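Local coordinates for protein fructosyl amine: oxygen oxidoreductase (Aspergillus fumigatus, PDB 3DJE) that oxidatively deglycates fructosyl amino acids (Amadori products), using flavin-adenine dinucleotide as its cofactor, at residues S46-S56 / A155-L164; C337-I347 / L358-Y369. All blocks are in the same frame, centred on the assembly; numbering follows the deposited sequence.

Overall arrangement
The two contacts lie in series along the chain and neither encloses the other, yet they meet on one cofactor, a worked example of how distant loops assemble a flavin site. From the N terminus, contact 1 closes first: residues 46-56, downstream of the nucleotide-binding strands 9-12 and 33-37, pair with residues 155-164, strand 156-158 and the start of helix 160-173. Contact 2 closes later and over a shorter loop, joining residues 337-347, which begin at the end of the long strand 331-339, to residues 358-369, which leave the Rossmann-type sheet by strand 356-360. Their centres are about 16 Å apart, and Phe367 packs on Lys53 and Ala160.

Contact 1: residues S46-S56 / A155-L164; sequences SAGNDVNKVIS and AGWAHARNAL. With FAD (flavin-adenine dinucleotide), chain C.
The methyl of Ala160, at the helix start, lies 3.5 Å from Lys53 CG of strand 53-55 and also touches the carbonyls of Gly48 and Asp50. Lys53 is bent at chi2 (-71°), which lays the rest of its chain along the flavin: Lys53 CD is 3.5 Å from FAD C4X. Its NZ donates to Ala47 O at 2.7 Å and forms a salt bridge with Asp50 OD2, whose anti lone pair it uses; Lys276 is a second partner of that carboxylate. Two acceptors, with a weak third bond to FAD O2', hold the ammonium beside the flavin, where its charge could influence the ring.

Lys53 pairs with Ala158 and Ile55 with Gly156, each through two backbone hydrogen bonds, and Arg161 N donates to Asp50 O. Val54 lies opposite Trp157 in a non-hydrogen-bonded pair, so its N and O turn outward from strand 156-158, to FAD O4 (2.7 Å) and FAD N3 (3.0 Å) respectively. Ile55 CG1 meets Ala158 CB at 3.8 Å, on the same face of the sheet. The indole of Trp157 approaches Asn52 obliquely, CE3 against CB, while NE1 reaches out to Glu267. The His159 ring is sandwiched between the amide of Asn162 and Val51 O; its ND1 accepts from Asn162 N, an N-cap bond. Arg161 CG is 3.4 Å from Asn49 OD1, while Asn49 ND2 donates to Ile435 O; the guanidinium turns to Asn162 and Glu271.

Strand 53-55 edges a three-stranded antiparallel sheet, with 156-158 between it and 91-92; helix 64-83 packs on Ile55 and Ala158 through Trp81, and strand 256-259 covers Val54 and Trp157.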
loop_
_atom_site.group_PDB
_atom_site.type_symbol
_atom_site.label_atom_id
_atom_site.label_comp_id
_atom_site.label_asym_id
_atom_site.label_seq_id
_atom_site.Cartn_x
_atom_site.Cartn_y
_atom_site.Cartn_z
ATOM N N SER A 46 -6.644 -6.578 2.960
ATOM C CA SER A 46 -5.909 -5.914 1.901
ATOM C C SER A 46 -5.519 -4.503 2.318
ATOM O O SER A 46 -6.367 -3.714 2.746
ATOM C CB SER A 46 -6.710 -5.874 0.591
ATOM O OG SER A 46 -6.080 -4.996 -0.334
ATOM N N ALA A 47 -4.241 -4.183 2.148
ATOM C CA ALA A 47 -3.769 -2.812 2.336
ATOM C C ALA A 47 -4.482 -1.829 1.394
ATOM O O ALA A 47 -4.512 -0.630 1.666
ATOM C CB ALA A 47 -2.276 -2.750 2.139
ATOM N N GLY A 48 -5.074 -2.333 0.308
ATOM C CA GLY A 48 -5.751 -1.460 -0.662
ATOM C C GLY A 48 -7.188 -1.152 -0.283
ATOM O O GLY A 48 -7.835 -0.318 -0.919
ATOM N N ASN A 49 -7.684 -1.820 0.755
ATOM C CA ASN A 49 -9.054 -1.619 1.186
ATOM C C ASN A 49 -9.140 -0.437 2.142
ATOM O O ASN A 49 -9.133 -0.596 3.373
ATOM C CB ASN A 49 -9.653 -2.882 1.797
ATOM C CG ASN A 49 -11.139 -2.738 2.059
ATOM O OD1 ASN A 49 -11.696 -1.635 1.952
ATOM N ND2 ASN A 49 -11.797 -3.846 2.398
ATOM N N ASP A 50 -9.214 0.756 1.555
ATOM C CA ASP A 50 -9.095 2.008 2.296
ATOM C C ASP A 50 -9.910 3.038 1.522
ATOM O O ASP A 50 -10.015 2.959 0.288
ATOM C CB ASP A 50 -7.602 2.384 2.269
ATOM C CG ASP A 50 -7.185 3.411 3.311
ATOM O OD1 ASP A 50 -8.013 4.227 3.763
ATOM O OD2 ASP A 50 -5.966 3.421 3.642
ATOM N N VAL A 51 -10.476 4.017 2.227
ATOM C CA VAL A 51 -11.265 5.067 1.535
ATOM C C VAL A 51 -10.417 6.085 0.749
ATOM O O VAL A 51 -10.927 6.809 -0.120
ATOM C CB VAL A 51 -12.299 5.772 2.496
ATOM C CG1 VAL A 51 -13.323 4.765 3.004
ATOM C CG2 VAL A 51 -11.598 6.502 3.657
ATOM N N ASN A 52 -9.121 6.105 1.013
ATOM C CA ASN A 52 -8.231 6.945 0.229
ATOM C C ASN A 52 -6.791 6.544 0.372
ATOM O O ASN A 52 -6.355 6.053 1.421
ATOM C CB ASN A 52 -8.396 8.429 0.567
ATOM C CG ASN A 52 -8.609 8.664 2.052
ATOM O OD1 ASN A 52 -7.950 8.048 2.896
ATOM N ND2 ASN A 52 -9.545 9.550 2.377
ATOM N N LYS A 53 -6.075 6.759 -0.719
ATOM C CA LYS A 53 -4.623 6.589 -0.774
ATOM C C LYS A 53 -4.033 7.767 -1.535
ATOM O O LYS A 53 -4.669 8.323 -2.447
ATOM C CB LYS A 53 -4.228 5.284 -1.487
ATOM C CG LYS A 53 -4.679 3.984 -0.798
ATOM C CD LYS A 53 -3.917 3.674 0.482
ATOM C CE LYS A 53 -4.204 2.235 0.868
ATOM N NZ LYS A 53 -3.739 1.861 2.236
ATOM N N VAL A 54 -2.800 8.124 -1.190
ATOM C CA VAL A 54 -2.113 9.205 -1.896
ATOM C C VAL A 54 -1.628 8.708 -3.263
ATOM O O VAL A 54 -1.037 7.625 -3.369
ATOM C CB VAL A 54 -0.890 9.717 -1.107
ATOM C CG1 VAL A 54 -0.285 10.925 -1.817
ATOM C CG2 VAL A 54 -1.274 10.113 0.298
ATOM N N ILE A 55 -1.849 9.526 -4.287
ATOM C CA ILE A 55 -1.307 9.290 -5.622
ATOM C C ILE A 55 -0.363 10.449 -5.953
ATOM O O ILE A 55 -0.802 11.590 -6.112
ATOM C CB ILE A 55 -2.436 9.212 -6.687
ATOM C CG1 ILE A 55 -3.546 8.235 -6.251
ATOM C CG2 ILE A 55 -1.844 8.915 -8.082
ATOM C CD1 ILE A 55 -3.090 6.800 -6.031
ATOM N N SER A 56 0.925 10.144 -6.022
ATOM C CA SER A 56 1.950 11.153 -6.304
ATOM C C SER A 56 3.202 10.509 -6.883
ATOM O O SER A 56 3.387 9.299 -6.775
ATOM C CB SER A 56 2.312 11.910 -5.030
ATOM O OG SER A 56 3.343 11.236 -4.335
ATOM N N ALA A 155 -1.116 15.755 -8.355
ATOM C CA ALA A 155 -1.025 14.839 -7.208
ATOM C C ALA A 155 -2.333 14.933 -6.461
ATOM O O ALA A 155 -3.033 15.947 -6.528
ATOM C CB ALA A 155 0.110 15.239 -6.294
ATOM N N GLY A 156 -2.663 13.891 -5.719
ATOM C CA GLY A 156 -3.929 13.906 -5.023
ATOM C C GLY A 156 -4.168 12.586 -4.352
ATOM O O GLY A 156 -3.265 12.015 -3.729
ATOM N N TRP A 157 -5.411 12.130 -4.440
ATOM C CA TRP A 157 -5.775 10.873 -3.808
ATOM C C TRP A 157 -6.733 10.051 -4.657
ATOM O O TRP A 157 -7.409 10.584 -5.539
ATOM C CB TRP A 157 -6.358 11.137 -2.414
ATOM C CG TRP A 157 -7.656 11.892 -2.418
ATOM C CD1 TRP A 157 -7.826 13.262 -2.405
ATOM C CD2 TRP A 157 -8.971 11.324 -2.425
ATOM N NE1 TRP A 157 -9.182 13.565 -2.390
ATOM C CE2 TRP A 157 -9.897 12.396 -2.388
ATOM C CE3 TRP A 157 -9.459 10.007 -2.422
ATOM C CZ2 TRP A 157 -11.294 12.187 -2.401
ATOM C CZ3 TRP A 157 -10.847 9.804 -2.411
ATOM C CH2 TRP A 157 -11.741 10.887 -2.397
ATOM N N ALA A 158 -6.754 8.737 -4.413
ATOM C CA ALA A 158 -7.716 7.844 -5.084
ATOM C C ALA A 158 -8.598 7.166 -4.073
ATOM O O ALA A 158 -8.137 6.848 -2.971
ATOM C CB ALA A 158 -6.998 6.779 -5.890
ATOM N N HIS A 159 -9.857 6.936 -4.446
ATOM C CA HIS A 159 -10.722 6.092 -3.628
ATOM C C HIS A 159 -10.316 4.643 -3.790
ATOM O O HIS A 159 -10.755 3.959 -4.726
ATOM C CB HIS A 159 -12.203 6.298 -3.926
ATOM C CG HIS A 159 -13.077 5.770 -2.838
ATOM N ND1 HIS A 159 -13.044 4.451 -2.439
ATOM C CD2 HIS A 159 -13.939 6.398 -2.001
ATOM C CE1 HIS A 159 -13.887 4.279 -1.433
ATOM N NE2 HIS A 159 -14.439 5.447 -1.144
ATOM N N ALA A 160 -9.449 4.190 -2.889
ATOM C CA ALA A 160 -8.762 2.907 -3.077
ATOM C C ALA A 160 -9.712 1.714 -3.139
ATOM O O ALA A 160 -9.650 0.896 -4.081
ATOM C CB ALA A 160 -7.672 2.697 -1.989
ATOM N N ARG A 161 -10.595 1.627 -2.151
ATOM C CA ARG A 161 -11.549 0.528 -2.099
ATOM C C ARG A 161 -12.417 0.475 -3.361
ATOM O O ARG A 161 -12.565 -0.592 -3.983
ATOM C CB ARG A 161 -12.410 0.617 -0.853
ATOM C CG ARG A 161 -13.430 -0.507 -0.767
ATOM C CD ARG A 161 -14.572 -0.116 0.165
ATOM N NE ARG A 161 -15.453 0.824 -0.525
ATOM C CZ ARG A 161 -16.347 1.627 0.050
ATOM N NH1 ARG A 161 -16.525 1.653 1.377
ATOM N NH2 ARG A 161 -17.070 2.415 -0.715
ATOM N N ASN A 162 -12.984 1.613 -3.758
ATOM C CA ASN A 162 -13.832 1.624 -4.950
ATOM C C ASN A 162 -13.065 1.271 -6.237
ATOM O O ASN A 162 -13.614 0.599 -7.125
ATOM C CB ASN A 162 -14.569 2.962 -5.074
ATOM C CG ASN A 162 -15.650 3.131 -4.008
ATOM O OD1 ASN A 162 -16.051 2.171 -3.337
ATOM N ND2 ASN A 162 -16.133 4.360 -3.855
ATOM N N ALA A 163 -11.799 1.694 -6.326
ATOM C CA ALA A 163 -10.966 1.357 -7.498
ATOM C C ALA A 163 -10.642 -0.147 -7.533
ATOM O O ALA A 163 -10.679 -0.799 -8.601
ATOM C CB ALA A 163 -9.670 2.170 -7.484
ATOM N N LEU A 164 -10.319 -0.690 -6.364
ATOM C CA LEU A 164 -10.021 -2.128 -6.223
ATOM C C LEU A 164 -11.226 -2.975 -6.649
ATOM O O LEU A 164 -11.095 -3.922 -7.431
ATOM C CB LEU A 164 -9.616 -2.430 -4.771
ATOM C CG LEU A 164 -9.285 -3.879 -4.406
ATOM C CD1 LEU A 164 -8.087 -4.374 -5.198
ATOM C CD2 LEU A 164 -8.999 -3.929 -2.891
HETATM P PA FAD C . -2.736 -6.440 -0.380
HETATM O O1A FAD C . -3.528 -5.478 -1.153
HETATM O O2A FAD C . -2.700 -6.305 1.109
HETATM O O5B FAD C . -3.286 -7.855 -0.823
HETATM C C5B FAD C . -2.865 -9.079 -0.216
HETATM C C4B FAD C . -3.997 -10.092 -0.431
HETATM O O4B FAD C . -3.419 -11.341 -0.010
HETATM C C3B FAD C . -5.140 -9.761 0.556
HETATM O O3B FAD C . -6.369 -9.500 -0.142
HETATM C C2B FAD C . -5.217 -11.048 1.394
HETATM O O2B FAD C . -6.592 -11.419 1.723
HETATM C C1B FAD C . -4.498 -12.078 0.477
HETATM N N9A FAD C . -4.172 -13.281 1.302
HETATM C C8A FAD C . -3.716 -13.333 2.572
HETATM N N7A FAD C . -3.615 -14.625 2.947
HETATM C C5A FAD C . -4.009 -15.382 1.912
HETATM C C6A FAD C . -4.137 -16.761 1.712
HETATM N N6A FAD C . -3.833 -17.624 2.709
HETATM N N1A FAD C . -4.576 -17.205 0.518
HETATM C C2A FAD C . -4.888 -16.358 -0.470
HETATM N N3A FAD C . -4.783 -15.034 -0.311
HETATM C C4A FAD C . -4.348 -14.533 0.870
HETATM N N1 FAD C . 0.309 3.084 -1.108
HETATM C C2 FAD C . 0.188 4.171 -1.971
HETATM O O2 FAD C . 0.511 4.090 -3.158
HETATM N N3 FAD C . -0.304 5.377 -1.472
HETATM C C4 FAD C . -0.664 5.527 -0.137
HETATM O O4 FAD C . -1.100 6.611 0.270
HETATM C C4X FAD C . -0.519 4.430 0.726
HETATM N N5 FAD C . -0.854 4.548 2.073
HETATM C C5X FAD C . -0.874 3.410 2.875
HETATM C C6 FAD C . -1.412 3.509 4.156
HETATM C C7 FAD C . -1.491 2.384 4.967
HETATM C C7M FAD C . -2.071 2.558 6.378
HETATM C C8 FAD C . -1.057 1.146 4.495
HETATM C C8M FAD C . -1.220 -0.117 5.374
HETATM C C9 FAD C . -0.533 1.050 3.198
HETATM C C9A FAD C . -0.450 2.181 2.376
HETATM N N10 FAD C . 0.084 2.119 1.074
HETATM C C10 FAD C . -0.035 3.221 0.228
HETATM C "C1'" FAD C . 0.747 0.898 0.594
HETATM C "C2'" FAD C . -0.241 0.050 -0.207
HETATM O "O2'" FAD C . -1.523 0.030 0.459
HETATM C "C3'" FAD C . 0.311 -1.366 -0.345
HETATM O "O3'" FAD C . 1.694 -1.296 -0.752
HETATM C "C4'" FAD C . -0.443 -2.182 -1.402
HETATM O "O4'" FAD C . -1.857 -2.043 -1.269
HETATM C "C5'" FAD C . -0.067 -3.660 -1.244
HETATM O "O5'" FAD C . -0.720 -4.434 -2.264
HETATM P P FAD C . -0.562 -6.029 -2.285
HETATM O O1P FAD C . 0.890 -6.374 -2.258
HETATM O O2P FAD C . -1.426 -6.501 -3.386
HETATM O O3P FAD C . -1.213 -6.524 -0.900
#

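Contact 2: residues C337-I347 / L358-Y369; sequences CADTANREFLI and LGCGASGRGFKY. With FAD (flavin-adenine dinucleotide), chain C; FSA (1-S-(carboxymethyl)-1-thio-beta-D-fructopyranose), chain D.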
loop_
_atom_site.group_PDB
_atom_site.type_symbol
_atom_site.label_atom_id
_atom_site.label_comp_id
_atom_site.label_asym_id
_atom_site.label_seq_id
_atom_site.Cartn_x
_atom_site.Cartn_y
_atom_site.Cartn_z
ATOM N N CYS A 337 1.779 -4.274 5.011
ATOM C CA CYS A 337 2.447 -4.485 3.723
ATOM C C CYS A 337 3.743 -5.232 4.014
ATOM O O CYS A 337 3.905 -5.818 5.102
ATOM C CB CYS A 337 2.666 -3.156 2.988
ATOM S SG CYS A 337 3.076 -3.302 1.202
ATOM N N ALA A 338 4.662 -5.235 3.059
ATOM C CA ALA A 338 5.948 -5.905 3.275
ATOM C C ALA A 338 7.068 -5.206 2.558
ATOM O O ALA A 338 6.992 -4.979 1.345
ATOM C CB ALA A 338 5.879 -7.373 2.877
ATOM N N ASP A 339 8.112 -4.870 3.314
ATOM C CA ASP A 339 9.227 -4.072 2.807
ATOM C C ASP A 339 10.373 -4.968 2.367
ATOM O O ASP A 339 10.790 -5.887 3.105
ATOM C CB ASP A 339 9.792 -3.163 3.900
ATOM C CG ASP A 339 8.895 -1.995 4.243
ATOM O OD1 ASP A 339 8.338 -1.358 3.324
ATOM O OD2 ASP A 339 8.815 -1.696 5.443
ATOM N N THR A 340 10.889 -4.703 1.175
ATOM C CA THR A 340 12.171 -5.265 0.759
ATOM C C THR A 340 13.290 -4.450 1.431
ATOM O O THR A 340 13.027 -3.402 2.030
ATOM C CB THR A 340 12.336 -5.247 -0.764
ATOM O OG1 THR A 340 12.196 -3.896 -1.216
ATOM C CG2 THR A 340 11.275 -6.154 -1.466
ATOM N N ALA A 341 14.537 -4.924 1.332
ATOM C CA ALA A 341 15.658 -4.293 2.044
ATOM C C ALA A 341 15.957 -2.862 1.601
ATOM O O ALA A 341 16.575 -2.098 2.345
ATOM C CB ALA A 341 16.929 -5.164 1.935
ATOM N N ASN A 342 15.517 -2.512 0.393
ATOM C CA ASN A 342 15.708 -1.163 -0.162
ATOM C C ASN A 342 14.399 -0.536 -0.665
ATOM O O ASN A 342 14.411 0.470 -1.378
ATOM C CB ASN A 342 16.746 -1.206 -1.288
ATOM C CG ASN A 342 16.284 -2.021 -2.477
ATOM O OD1 ASN A 342 15.238 -2.686 -2.432
ATOM N ND2 ASN A 342 17.069 -1.991 -3.550
ATOM N N ARG A 343 13.282 -1.170 -0.300
ATOM C CA ARG A 343 11.929 -0.728 -0.681
ATOM C C ARG A 343 11.692 -0.647 -2.196
ATOM O O ARG A 343 10.823 0.086 -2.670
ATOM C CB ARG A 343 11.526 0.550 0.055
ATOM C CG ARG A 343 11.337 0.310 1.539
ATOM C CD ARG A 343 10.879 1.580 2.221
ATOM N NE ARG A 343 9.528 1.948 1.809
ATOM C CZ ARG A 343 8.950 3.107 2.097
ATOM N NH1 ARG A 343 9.613 4.020 2.810
ATOM N NH2 ARG A 343 7.715 3.343 1.683
ATOM N N GLU A 344 12.445 -1.447 -2.934
ATOM C CA GLU A 344 12.137 -1.701 -4.342
ATOM C C GLU A 344 11.285 -2.960 -4.485
ATOM O O GLU A 344 11.356 -3.867 -3.652
ATOM C CB GLU A 344 13.408 -1.841 -5.180
ATOM C CG GLU A 344 14.373 -0.659 -5.121
ATOM C CD GLU A 344 13.803 0.683 -5.631
ATOM O OE1 GLU A 344 12.705 0.741 -6.244
ATOM O OE2 GLU A 344 14.485 1.711 -5.411
ATOM N N PHE A 345 10.488 -3.023 -5.548
ATOM C CA PHE A 345 9.506 -4.098 -5.685
ATOM C C PHE A 345 10.170 -5.436 -5.999
ATOM O O PHE A 345 11.333 -5.483 -6.443
ATOM C CB PHE A 345 8.481 -3.761 -6.775
ATOM C CG PHE A 345 7.813 -2.429 -6.588
ATOM C CD1 PHE A 345 7.523 -1.944 -5.302
ATOM C CD2 PHE A 345 7.435 -1.679 -7.695
ATOM C CE1 PHE A 345 6.890 -0.701 -5.105
ATOM C CE2 PHE A 345 6.798 -0.434 -7.525
ATOM C CZ PHE A 345 6.519 0.053 -6.230
ATOM N N LEU A 346 9.435 -6.526 -5.756
ATOM C CA LEU A 346 9.915 -7.872 -6.039
ATOM C C LEU A 346 8.923 -8.518 -7.010
ATOM O O LEU A 346 7.882 -9.062 -6.611
ATOM C CB LEU A 346 10.051 -8.696 -4.744
ATOM C CG LEU A 346 10.505 -10.148 -4.895
ATOM C CD1 LEU A 346 11.696 -10.321 -5.861
ATOM C CD2 LEU A 346 10.821 -10.674 -3.503
ATOM N N ILE A 347 9.243 -8.397 -8.300
ATOM C CA ILE A 347 8.387 -8.868 -9.385
ATOM C C ILE A 347 9.293 -9.619 -10.341
ATOM O O ILE A 347 10.152 -9.016 -10.995
ATOM C CB ILE A 347 7.665 -7.683 -10.102
ATOM C CG1 ILE A 347 6.690 -6.991 -9.129
ATOM C CG2 ILE A 347 6.975 -8.151 -11.390
ATOM C CD1 ILE A 347 6.271 -5.576 -9.557
ATOM N N LEU A 358 6.370 -14.075 -8.869
ATOM C CA LEU A 358 6.238 -13.248 -7.672
ATOM C C LEU A 358 5.703 -11.885 -8.051
ATOM O O LEU A 358 6.197 -11.280 -8.994
ATOM C CB LEU A 358 7.605 -13.047 -6.990
ATOM C CG LEU A 358 8.273 -14.233 -6.264
ATOM C CD1 LEU A 358 7.244 -15.088 -5.517
ATOM C CD2 LEU A 358 9.081 -15.062 -7.237
ATOM N N GLY A 359 4.711 -11.391 -7.320
ATOM C CA GLY A 359 4.303 -10.005 -7.473
ATOM C C GLY A 359 4.106 -9.435 -6.091
ATOM O O GLY A 359 2.989 -9.403 -5.580
ATOM N N CYS A 360 5.206 -9.047 -5.460
ATOM C CA CYS A 360 5.133 -8.579 -4.076
ATOM C C CYS A 360 6.244 -7.617 -3.691
ATOM O O CYS A 360 6.860 -7.002 -4.556
ATOM C CB CYS A 360 5.044 -9.737 -3.094
ATOM S SG CYS A 360 6.355 -10.891 -3.325
ATOM N N GLY A 361 6.452 -7.465 -2.382
ATOM C CA GLY A 361 7.368 -6.458 -1.856
ATOM C C GLY A 361 6.981 -5.032 -2.231
ATOM O O GLY A 361 7.833 -4.213 -2.547
ATOM N N ALA A 362 5.684 -4.732 -2.169
ATOM C CA ALA A 362 5.196 -3.380 -2.483
ATOM C C ALA A 362 5.729 -2.311 -1.522
ATOM O O ALA A 362 5.625 -1.108 -1.802
ATOM C CB ALA A 362 3.676 -3.357 -2.516
ATOM N N SER A 363 6.296 -2.745 -0.394
ATOM C CA SER A 363 7.122 -1.857 0.446
ATOM C C SER A 363 6.380 -0.596 0.935
ATOM O O SER A 363 6.965 0.499 1.070
ATOM C CB SER A 363 8.433 -1.519 -0.282
ATOM O OG SER A 363 9.191 -2.700 -0.533
ATOM N N GLY A 364 5.096 -0.771 1.241
ATOM C CA GLY A 364 4.285 0.313 1.797
ATOM C C GLY A 364 4.113 1.486 0.866
ATOM O O GLY A 364 3.871 2.609 1.322
ATOM N N ARG A 365 4.202 1.243 -0.443
ATOM C CA ARG A 365 4.010 2.334 -1.398
ATOM C C ARG A 365 3.399 1.828 -2.701
ATOM O O ARG A 365 3.524 2.473 -3.727
ATOM C CB ARG A 365 5.337 3.053 -1.648
ATOM C CG ARG A 365 6.382 2.218 -2.373
ATOM C CD ARG A 365 7.734 2.911 -2.331
ATOM N NE ARG A 365 8.759 2.185 -3.078
ATOM C CZ ARG A 365 9.011 2.352 -4.376
ATOM N NH1 ARG A 365 8.303 3.230 -5.091
ATOM N NH2 ARG A 365 9.975 1.646 -4.966
ATOM N N GLY A 366 2.707 0.690 -2.647
ATOM C CA GLY A 366 2.268 0.045 -3.873
ATOM C C GLY A 366 0.861 0.348 -4.360
ATOM O O GLY A 366 0.495 -0.107 -5.451
ATOM N N PHE A 367 0.041 1.073 -3.592
ATOM C CA PHE A 367 -1.341 1.191 -4.041
ATOM C C PHE A 367 -1.461 1.947 -5.352
ATOM O O PHE A 367 -2.252 1.572 -6.235
ATOM C CB PHE A 367 -2.324 1.800 -3.044
ATOM C CG PHE A 367 -3.735 1.765 -3.581
ATOM C CD1 PHE A 367 -4.465 0.574 -3.537
ATOM C CD2 PHE A 367 -4.261 2.852 -4.273
ATOM C CE1 PHE A 367 -5.752 0.488 -4.126
ATOM C CE2 PHE A 367 -5.545 2.781 -4.852
ATOM C CZ PHE A 367 -6.276 1.594 -4.788
ATOM N N LYS A 368 -0.688 3.014 -5.454
ATOM C CA LYS A 368 -0.815 3.910 -6.600
ATOM C C LYS A 368 -0.579 3.194 -7.929
ATOM O O LYS A 368 -0.974 3.716 -8.969
ATOM C CB LYS A 368 0.099 5.126 -6.454
ATOM C CG LYS A 368 1.570 4.808 -6.467
ATOM C CD LYS A 368 2.415 6.060 -6.136
ATOM C CE LYS A 368 2.403 6.434 -4.658
ATOM N NZ LYS A 368 3.051 5.397 -3.779
ATOM N N TYR A 369 0.060 2.016 -7.895
ATOM C CA TYR A 369 0.312 1.219 -9.115
ATOM C C TYR A 369 -0.828 0.280 -9.511
ATOM O O TYR A 369 -0.704 -0.504 -10.472
ATOM C CB TYR A 369 1.633 0.439 -8.975
ATOM C CG TYR A 369 2.779 1.347 -8.613
ATOM C CD1 TYR A 369 3.545 1.966 -9.602
ATOM C CD2 TYR A 369 3.078 1.615 -7.278
ATOM C CE1 TYR A 369 4.586 2.821 -9.270
ATOM C CE2 TYR A 369 4.109 2.459 -6.941
ATOM C CZ TYR A 369 4.853 3.062 -7.922
ATOM O OH TYR A 369 5.874 3.909 -7.542
HETATM P PA FAD C . -2.736 -6.440 -0.380
HETATM O O1A FAD C . -3.528 -5.478 -1.153
HETATM O O2A FAD C . -2.700 -6.305 1.109
HETATM O O5B FAD C . -3.286 -7.855 -0.823
HETATM C C5B FAD C . -2.865 -9.079 -0.216
HETATM C C4B FAD C . -3.997 -10.092 -0.431
HETATM O O4B FAD C . -3.419 -11.341 -0.010
HETATM C C3B FAD C . -5.140 -9.761 0.556
HETATM O O3B FAD C . -6.369 -9.500 -0.142
HETATM C C2B FAD C . -5.217 -11.048 1.394
HETATM O O2B FAD C . -6.592 -11.419 1.723
HETATM C C1B FAD C . -4.498 -12.078 0.477
HETATM N N9A FAD C . -4.172 -13.281 1.302
HETATM C C8A FAD C . -3.716 -13.333 2.572
HETATM N N7A FAD C . -3.615 -14.625 2.947
HETATM C C5A FAD C . -4.009 -15.382 1.912
HETATM C C6A FAD C . -4.137 -16.761 1.712
HETATM N N6A FAD C . -3.833 -17.624 2.709
HETATM N N1A FAD C . -4.576 -17.205 0.518
HETATM C C2A FAD C . -4.888 -16.358 -0.470
HETATM N N3A FAD C . -4.783 -15.034 -0.311
HETATM C C4A FAD C . -4.348 -14.533 0.870
HETATM N N1 FAD C . 0.309 3.084 -1.108
HETATM C C2 FAD C . 0.188 4.171 -1.971
HETATM O O2 FAD C . 0.511 4.090 -3.158
HETATM N N3 FAD C . -0.304 5.377 -1.472
HETATM C C4 FAD C . -0.664 5.527 -0.137
HETATM O O4 FAD C . -1.100 6.611 0.270
HETATM C C4X FAD C . -0.519 4.430 0.726
HETATM N N5 FAD C . -0.854 4.548 2.073
HETATM C C5X FAD C . -0.874 3.410 2.875
HETATM C C6 FAD C . -1.412 3.509 4.156
HETATM C C7 FAD C . -1.491 2.384 4.967
HETATM C C7M FAD C . -2.071 2.558 6.378
HETATM C C8 FAD C . -1.057 1.146 4.495
HETATM C C8M FAD C . -1.220 -0.117 5.374
HETATM C C9 FAD C . -0.533 1.050 3.198
HETATM C C9A FAD C . -0.450 2.181 2.376
HETATM N N10 FAD C . 0.084 2.119 1.074
HETATM C C10 FAD C . -0.035 3.221 0.228
HETATM C "C1'" FAD C . 0.747 0.898 0.594
HETATM C "C2'" FAD C . -0.241 0.050 -0.207
HETATM O "O2'" FAD C . -1.523 0.030 0.459
HETATM C "C3'" FAD C . 0.311 -1.366 -0.345
HETATM O "O3'" FAD C . 1.694 -1.296 -0.752
HETATM C "C4'" FAD C . -0.443 -2.182 -1.402
HETATM O "O4'" FAD C . -1.857 -2.043 -1.269
HETATM C "C5'" FAD C . -0.067 -3.660 -1.244
HETATM O "O5'" FAD C . -0.720 -4.434 -2.264
HETATM P P FAD C . -0.562 -6.029 -2.285
HETATM O O1P FAD C . 0.890 -6.374 -2.258
HETATM O O2P FAD C . -1.426 -6.501 -3.386
HETATM O O3P FAD C . -1.213 -6.524 -0.900
HETATM O OAB FSA D . 3.217 6.321 -1.389
HETATM C CAL FSA D . 2.746 7.361 -0.880
HETATM O OAA FSA D . 2.732 8.458 -1.495
HETATM C CAH FSA D . 2.187 7.352 0.528
HETATM S SAK FSA D . 2.425 5.804 1.340
HETATM C C1 FSA D . 1.725 6.313 2.886
HETATM C C2 FSA D . 2.211 5.415 4.033
HETATM O O2 FSA D . 1.312 5.526 5.149
HETATM C C3 FSA D . 3.622 5.808 4.484
HETATM O O3 FSA D . 3.608 7.123 5.060
HETATM C C4 FSA D . 4.225 4.782 5.448
HETATM O O4 FSA D . 5.607 5.098 5.683
HETATM C C5 FSA D . 4.143 3.358 4.889
HETATM O O5 FSA D . 5.036 3.186 3.786
HETATM C C6 FSA D . 2.710 3.060 4.472
HETATM O O6 FSA D . 2.263 4.058 3.538
#
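Leu346 and Cys360 form a hydrogen-bonded antiparallel pair, with Ile347 and Gly359 as the next, non-hydrogen-bonded one; on the Leu346-Cys360 side, away from Ile347-Gly359, the type I turn from Thr340 to Arg343 meets the type I' turn from Ala362 to Arg365. Two arginines lock these turns together in reciprocal fashion. Arg343, bent at chi3 (68°), grips Ser363 O side-on with NE and NH2, while Arg365, its chain extended from CG to NE, grips Arg343 O with its own NE and NH2, the oxygen lying in the guanidinium plane 2.9 Å from NH2. Arg365 NH2 also makes a salt bridge to Glu344 OE1, the carboxylate standing almost perpendicular to the guanidinium; Asn70 binds both groups.

One guanidinium face of Arg365 rests on Phe345, CE1 lying 3.8 Å above its centre. The same phenyl ring turns its edge to the face of Tyr369, a T-shaped pair with planes at 78° and CZ 3.5 Å from Tyr369 CE2. Ser363 OG accepts from Thr340 N in a nearly straight bond, and donates to Gly361 O. With chi1 at -164° the thiol of Cys337 is swung toward the turn, where SG accepts from Gly364 N at 3.2 Å.

Lys368 NZ donates to FSA OAB at 2.6 Å and to FAD O2, while FSA O5, near Arg343, donates to Gly364 O. Backbone amides of Gly366, Phe367 and Lys368 bind the ribityl chain and pyrimidine end of the flavin. The loop following strand 356-360 of the Rossmann-type sheet thus contributes to the pocket that holds FSA beside the flavin, with Glu280 and Arg411 as further FSA partners, in keeping with the MSOX/MTOX family.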